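Local coordinates for protein urocanate hydratase (Paenibacillus sp. Soil724D2, PDB 7NED) that catalyses, with bound NAD+, the hydration of urocanate-type substrates, probably thiourocanate in the bacterial breakdown of ergothioneine, at residues F351-L356 / P397-W402; H364-F369 / L413-M418. One frame throughout, in Å; residues are numbered along the deposited sequence.

Interaction 1 of 2, residues F351-L356 / P397-W402; sequences FRWVAL and PARIGW. With URO ((2E)-3-(1H-imidazol-4-yl)acrylic acid), chain B.
An antiparallel strand pair at the margin of the mixed sheet joins Arg-352 to Ile-400 and Trp-353 to Arg-399, and one of its side chains belongs to the urocanate pocket. Arg-352 grips the ligand carboxylate with two nearly straight bonds: NH2 reaches URO OAA at 2.6 Å (162°) and NH1 reaches URO OAB at 2.9 Å (171°). OAA lies at the edge of the guanidinium, in its plane. To one side of this fork, Ile-400 CD1 lies obliquely 3.9 Å from Arg-352 NE. NH1 also donates to Gln-128 O, a second bond that would limit rotation of the guanidinium.

Strand 351-355 has strand 428-441 on its other flank, and strand 398-400 is the outermost of this sheet within the chain. Arg-352 and Ile-400 form a non-hydrogen-bonded pair, as do Val-354 and Ala-398, whose CG2 and CB touch. Between them Trp-353 and Arg-399 form the hydrogen-bonded pair, with Trp-353 N 3.0 Å from Arg-399 O.

Trp-353 CG sits between its backbone N and carbonyl carbon (chi1 45°), and the indole lies across the neighbouring strand. Arg-399 O stands 3.8 Å above the plane, over the ring centre. Arg-399 CB meets Trp-353 NE1 at 3.4 Å, and Arg-399 CG meets Trp-353 CZ2 at 3.4 Å. The benzo end reaches Gly-401, Trp-353 CH2 to Gly-401 CA being 3.9 Å; a beta carbon there would clash with CH2. An alanine in place of Trp-353 would probably open a gap beside Gly-401 and leave CB and CG of Arg-399 without the ring they pack on. The guanidinium of Arg-399 points elsewhere, NH1 donating to Gln-133 OE1, while Ile-363, Ile-366 and Leu-411 of the adjoining helices line the buried surroundings of this pair.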
loop_
_atom_site.group_PDB
_atom_site.type_symbol
_atom_site.label_atom_id
_atom_site.label_comp_id
_atom_site.label_asym_id
_atom_site.label_seq_id
_atom_site.Cartn_x
_atom_site.Cartn_y
_atom_site.Cartn_z
ATOM N N PHE A 351 13.102 -8.465 16.392
ATOM C CA PHE A 351 12.404 -9.742 16.398
ATOM C C PHE A 351 11.965 -10.076 17.824
ATOM O O PHE A 351 12.633 -9.713 18.787
ATOM C CB PHE A 351 13.339 -10.775 15.750
ATOM C CG PHE A 351 12.743 -12.125 15.556
ATOM C CD1 PHE A 351 11.727 -12.246 14.578
ATOM C CD2 PHE A 351 13.455 -13.260 15.870
ATOM C CE1 PHE A 351 11.183 -13.465 14.236
ATOM C CE2 PHE A 351 12.964 -14.511 15.482
ATOM C CZ PHE A 351 11.821 -14.618 14.646
ATOM N N ARG A 352 10.797 -10.683 17.968
ATOM C CA ARG A 352 10.241 -10.907 19.303
ATOM C C ARG A 352 9.424 -12.187 19.278
ATOM O O ARG A 352 9.011 -12.660 18.220
ATOM C CB ARG A 352 9.382 -9.711 19.737
ATOM C CG ARG A 352 8.228 -9.458 18.717
ATOM C CD ARG A 352 7.493 -8.139 18.932
ATOM N NE ARG A 352 8.357 -6.948 18.865
ATOM C CZ ARG A 352 7.902 -5.704 19.007
ATOM N NH1 ARG A 352 6.596 -5.483 19.179
ATOM N NH2 ARG A 352 8.744 -4.676 19.008
ATOM N N TRP A 353 9.164 -12.745 20.454
ATOM C CA TRP A 353 8.365 -13.955 20.516
ATOM C C TRP A 353 7.583 -13.964 21.815
ATOM O O TRP A 353 7.945 -13.298 22.775
ATOM C CB TRP A 353 9.236 -15.209 20.376
ATOM C CG TRP A 353 10.480 -15.196 21.198
ATOM C CD1 TRP A 353 10.667 -15.817 22.401
ATOM C CD2 TRP A 353 11.735 -14.587 20.860
ATOM N NE1 TRP A 353 11.951 -15.636 22.821
ATOM C CE2 TRP A 353 12.622 -14.865 21.913
ATOM C CE3 TRP A 353 12.186 -13.818 19.770
ATOM C CZ2 TRP A 353 13.935 -14.403 21.933
ATOM C CZ3 TRP A 353 13.507 -13.355 19.783
ATOM C CH2 TRP A 353 14.365 -13.654 20.854
ATOM N N VAL A 354 6.469 -14.682 21.813
ATOM C CA VAL A 354 5.539 -14.680 22.936
ATOM C C VAL A 354 5.224 -16.111 23.330
ATOM O O VAL A 354 4.885 -16.929 22.470
ATOM C CB VAL A 354 4.250 -13.928 22.577
ATOM C CG1 VAL A 354 3.201 -14.023 23.717
ATOM C CG2 VAL A 354 4.588 -12.458 22.278
ATOM N N ALA A 355 5.292 -16.400 24.634
ATOM C CA ALA A 355 4.952 -17.734 25.135
ATOM C C ALA A 355 3.436 -17.798 25.301
ATOM O O ALA A 355 2.893 -17.348 26.307
ATOM C CB ALA A 355 5.663 -18.001 26.458
ATOM N N LEU A 356 2.739 -18.338 24.302
ATOM C CA LEU A 356 1.280 -18.373 24.341
ATOM C C LEU A 356 0.742 -19.226 25.487
ATOM O O LEU A 356 -0.416 -19.042 25.904
ATOM C CB LEU A 356 0.761 -18.898 23.011
ATOM C CG LEU A 356 1.174 -17.992 21.846
ATOM C CD1 LEU A 356 1.177 -18.761 20.512
ATOM C CD2 LEU A 356 0.266 -16.776 21.754
ATOM N N PRO A 397 4.289 -13.791 28.976
ATOM C CA PRO A 397 5.758 -13.746 28.912
ATOM C C PRO A 397 6.217 -13.608 27.471
ATOM O O PRO A 397 5.713 -14.301 26.587
ATOM C CB PRO A 397 6.184 -15.090 29.515
ATOM C CG PRO A 397 5.004 -15.461 30.436
ATOM C CD PRO A 397 3.790 -14.983 29.701
ATOM N N ALA A 398 7.181 -12.712 27.238
ATOM C CA ALA A 398 7.657 -12.439 25.884
ATOM C C ALA A 398 9.117 -12.008 25.958
ATOM O O ALA A 398 9.616 -11.628 27.022
ATOM C CB ALA A 398 6.808 -11.353 25.205
ATOM N N ARG A 399 9.776 -11.994 24.797
ATOM C CA ARG A 399 11.171 -11.597 24.727
ATOM C C ARG A 399 11.411 -10.810 23.452
ATOM O O ARG A 399 10.869 -11.161 22.395
ATOM C CB ARG A 399 12.103 -12.825 24.781
ATOM C CG ARG A 399 13.609 -12.509 24.689
ATOM C CD ARG A 399 14.140 -11.718 25.921
ATOM N NE ARG A 399 14.157 -12.515 27.145
ATOM C CZ ARG A 399 13.605 -12.160 28.303
ATOM N NH1 ARG A 399 12.943 -11.005 28.446
ATOM N NH2 ARG A 399 13.665 -13.011 29.311
ATOM N N ILE A 400 12.194 -9.722 23.579
ATOM C CA ILE A 400 12.728 -8.975 22.441
ATOM C C ILE A 400 14.154 -9.442 22.200
ATOM O O ILE A 400 14.929 -9.660 23.154
ATOM C CB ILE A 400 12.676 -7.455 22.676
ATOM C CG1 ILE A 400 13.123 -6.690 21.414
ATOM C CG2 ILE A 400 13.523 -7.072 23.841
ATOM C CD1 ILE A 400 12.039 -6.821 20.227
ATOM N N GLY A 401 14.519 -9.619 20.924
ATOM C CA GLY A 401 15.891 -10.026 20.672
ATOM C C GLY A 401 16.258 -9.734 19.235
ATOM O O GLY A 401 15.719 -10.358 18.319
ATOM N N TRP A 402 17.125 -8.750 19.019
ATOM C CA TRP A 402 17.425 -8.309 17.661
ATOM C C TRP A 402 18.304 -9.340 16.982
ATOM O O TRP A 402 19.405 -9.652 17.457
ATOM C CB TRP A 402 18.112 -6.944 17.670
ATOM C CG TRP A 402 17.168 -5.829 17.912
ATOM C CD1 TRP A 402 16.218 -5.758 18.888
ATOM C CD2 TRP A 402 17.084 -4.605 17.169
ATOM N NE1 TRP A 402 15.541 -4.561 18.796
ATOM C CE2 TRP A 402 16.046 -3.843 17.738
ATOM C CE3 TRP A 402 17.783 -4.086 16.071
ATOM C CZ2 TRP A 402 15.667 -2.567 17.236
ATOM C CZ3 TRP A 402 17.398 -2.833 15.558
ATOM C CH2 TRP A 402 16.355 -2.087 16.151
HETATM O OAA URO B . 7.498 -2.455 19.625
HETATM C CAI URO B . 6.257 -2.170 19.350
HETATM O OAB URO B . 5.368 -2.887 19.588
HETATM C CAC URO B . 5.940 -0.902 18.671
HETATM C CAD URO B . 6.902 -0.075 18.357
HETATM C CAJ URO B . 6.414 1.090 17.718
HETATM C CAF URO B . 7.062 2.272 17.518
HETATM N NAH URO B . 6.205 3.222 17.029
HETATM C CAE URO B . 5.048 2.608 16.928
HETATM N NAG URO B . 5.120 1.321 17.333
#

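Interaction 2 of 2, residues H364-F369 / L413-M418; sequences HAIDEF and LAVNQM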
loop_
_atom_site.group_PDB
_atom_site.type_symbol
_atom_site.label_atom_id
_atom_site.label_comp_id
_atom_site.label_asym_id
_atom_site.label_seq_id
_atom_site.Cartn_x
_atom_site.Cartn_y
_atom_site.Cartn_z
ATOM N N HIS A 364 12.227 -18.596 29.380
ATOM C CA HIS A 364 13.552 -18.852 29.945
ATOM C C HIS A 364 14.257 -19.999 29.227
ATOM O O HIS A 364 15.482 -19.965 29.040
ATOM C CB HIS A 364 13.439 -19.117 31.448
ATOM C CG HIS A 364 13.177 -17.872 32.243
ATOM N ND1 HIS A 364 12.779 -17.891 33.566
ATOM C CD2 HIS A 364 13.285 -16.563 31.904
ATOM C CE1 HIS A 364 12.644 -16.651 34.003
ATOM N NE2 HIS A 364 12.942 -15.823 33.015
ATOM N N ALA A 365 13.509 -21.015 28.805
ATOM C CA ALA A 365 14.122 -22.077 28.010
ATOM C C ALA A 365 14.654 -21.540 26.677
ATOM O O ALA A 365 15.722 -21.972 26.204
ATOM C CB ALA A 365 13.114 -23.213 27.773
ATOM N N ILE A 366 13.923 -20.611 26.046
ATOM C CA ILE A 366 14.427 -20.061 24.791
ATOM C C ILE A 366 15.637 -19.177 25.060
ATOM O O ILE A 366 16.596 -19.159 24.272
ATOM C CB ILE A 366 13.309 -19.309 24.042
ATOM C CG1 ILE A 366 12.152 -20.274 23.721
ATOM C CG2 ILE A 366 13.866 -18.664 22.766
ATOM C CD1 ILE A 366 10.888 -19.582 23.158
ATOM N N ASP A 367 15.620 -18.460 26.154
ATOM C CA ASP A 367 16.743 -17.662 26.566
ATOM C C ASP A 367 17.980 -18.547 26.657
ATOM O O ASP A 367 18.956 -18.285 26.092
ATOM C CB ASP A 367 16.493 -17.016 27.936
ATOM C CG ASP A 367 15.572 -15.805 27.891
ATOM O OD1 ASP A 367 15.416 -15.191 26.846
ATOM O OD2 ASP A 367 15.038 -15.478 28.946
ATOM N N GLU A 368 17.861 -19.665 27.329
ATOM C CA GLU A 368 18.982 -20.566 27.488
ATOM C C GLU A 368 19.443 -21.138 26.144
ATOM O O GLU A 368 20.601 -21.290 25.913
ATOM C CB GLU A 368 18.705 -21.633 28.518
ATOM C CG GLU A 368 18.753 -21.120 29.929
ATOM C CD GLU A 368 20.139 -20.627 30.377
ATOM O OE1 GLU A 368 21.164 -21.033 29.858
ATOM O OE2 GLU A 368 20.230 -19.825 31.277
ATOM N N PHE A 369 18.499 -21.419 25.271
ATOM C CA PHE A 369 18.845 -21.871 23.960
ATOM C C PHE A 369 19.672 -20.835 23.223
ATOM O O PHE A 369 20.635 -21.166 22.633
ATOM C CB PHE A 369 17.644 -22.196 23.136
ATOM C CG PHE A 369 17.979 -22.421 21.713
ATOM C CD1 PHE A 369 18.503 -23.610 21.304
ATOM C CD2 PHE A 369 17.822 -21.426 20.793
ATOM C CE1 PHE A 369 18.868 -23.810 20.000
ATOM C CE2 PHE A 369 18.178 -21.628 19.478
ATOM C CZ PHE A 369 18.692 -22.816 19.090
ATOM N N LEU A 413 13.147 -22.009 13.911
ATOM C CA LEU A 413 13.125 -23.455 13.669
ATOM C C LEU A 413 13.478 -24.248 14.941
ATOM O O LEU A 413 12.829 -25.254 15.249
ATOM C CB LEU A 413 14.088 -23.818 12.534
ATOM C CG LEU A 413 13.602 -23.410 11.133
ATOM C CD1 LEU A 413 14.686 -23.761 10.115
ATOM C CD2 LEU A 413 12.257 -24.018 10.764
ATOM N N ALA A 414 14.523 -23.834 15.669
ATOM C CA ALA A 414 14.852 -24.497 16.943
ATOM C C ALA A 414 13.668 -24.449 17.896
ATOM O O ALA A 414 13.306 -25.471 18.494
ATOM C CB ALA A 414 16.089 -23.862 17.588
ATOM N N VAL A 415 13.012 -23.288 18.007
ATOM C CA VAL A 415 11.906 -23.148 18.953
ATOM C C VAL A 415 10.741 -24.028 18.539
ATOM O O VAL A 415 10.102 -24.674 19.385
ATOM C CB VAL A 415 11.479 -21.678 19.075
ATOM C CG1 VAL A 415 10.116 -21.561 19.749
ATOM C CG2 VAL A 415 12.547 -20.856 19.845
ATOM N N ASN A 416 10.421 -24.050 17.230
ATOM C CA ASN A 416 9.349 -24.924 16.778
ATOM C C ASN A 416 9.654 -26.378 17.114
ATOM O O ASN A 416 8.756 -27.139 17.491
ATOM C CB ASN A 416 9.100 -24.760 15.268
ATOM C CG ASN A 416 7.741 -25.274 14.868
ATOM O OD1 ASN A 416 6.724 -24.827 15.406
ATOM N ND2 ASN A 416 7.706 -26.218 13.923
ATOM N N GLN A 417 10.897 -26.802 16.931
ATOM C CA GLN A 417 11.204 -28.165 17.333
ATOM C C GLN A 417 11.036 -28.334 18.842
ATOM O O GLN A 417 10.552 -29.379 19.306
ATOM C CB GLN A 417 12.604 -28.539 16.905
ATOM C CG GLN A 417 12.987 -29.947 17.289
ATOM C CD GLN A 417 14.370 -30.283 16.804
ATOM O OE1 GLN A 417 14.935 -29.559 15.992
ATOM N NE2 GLN A 417 14.919 -31.387 17.281
ATOM N N MET A 418 11.406 -27.313 19.623
ATOM C CA MET A 418 11.252 -27.428 21.076
ATOM C C MET A 418 9.790 -27.546 21.444
ATOM O O MET A 418 9.437 -28.256 22.394
ATOM C CB MET A 418 11.880 -26.222 21.784
ATOM C CG MET A 418 13.355 -26.067 21.510
ATOM S SD MET A 418 14.089 -24.587 22.242
ATOM C CE MET A 418 13.527 -24.660 23.952
#
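The backbone bond from Met-418 N to Ala-414 O, 2.9 Å long, joins one turn of helix 407-420 and brings onto one side two residues that both meet Phe-369 of helix 360-373. The Met-418 sulfur makes a Met-aromatic contact: SD lies 5.0 Å from the centroid of the Phe-369 ring, 33° off the ring normal, an oblique approach. SD also comes within 4.4 Å of Phe-369 CB. The chain then bends at chi3 (50°), and the methyl CE lies 4.1 Å from Ala-365 CB, one turn before Phe-369. Phe-369 in turn directs its CZ end at Ala-414 CB, although the modelled separation there is too short to be trusted.

Deeper in the interface, Ile-366 and Val-415 cross at about a right angle. Val-415 CG2 is 3.9 Å from Ile-366 CG2 and touches CG1 and CD1 of the same isoleucine. Ile-428 of the sheet packs against both residues, while Leu-424 touches Ala-365, Val-415 and Met-418.

The two helical segments run at 134° to each other with axes 11.1 Å apart, a spacing bridged by side chains. No hydrogen bond spans them; Asp-367 and Asn-416 make their polar bonds elsewhere, so cohesion across this pair rests on apolar contact and a polarisable sulfur.

Interaction 1 is wholly buried, beside the bound urocanate, whereas interaction 2 is only partly buried and farther from the chain's centre. Both belong to the urocanase C-terminal family region, and their segments alternate along the chain: strand 351-355 is followed by helix 360-373, and strand 398-400 by helix 407-420. Backbone hydrogen bonds and a ligand-binding arginine dominate the first; the second is apolar between its segments. The helix pair lies beside the strand pair, and two direct contacts join them: a salt bridge from Arg-399 NH2 to Asp-367 OD2 at 2.8 Å, and packing of Trp-353 NE1 on Ile-366 CG2 at 3.6 Å.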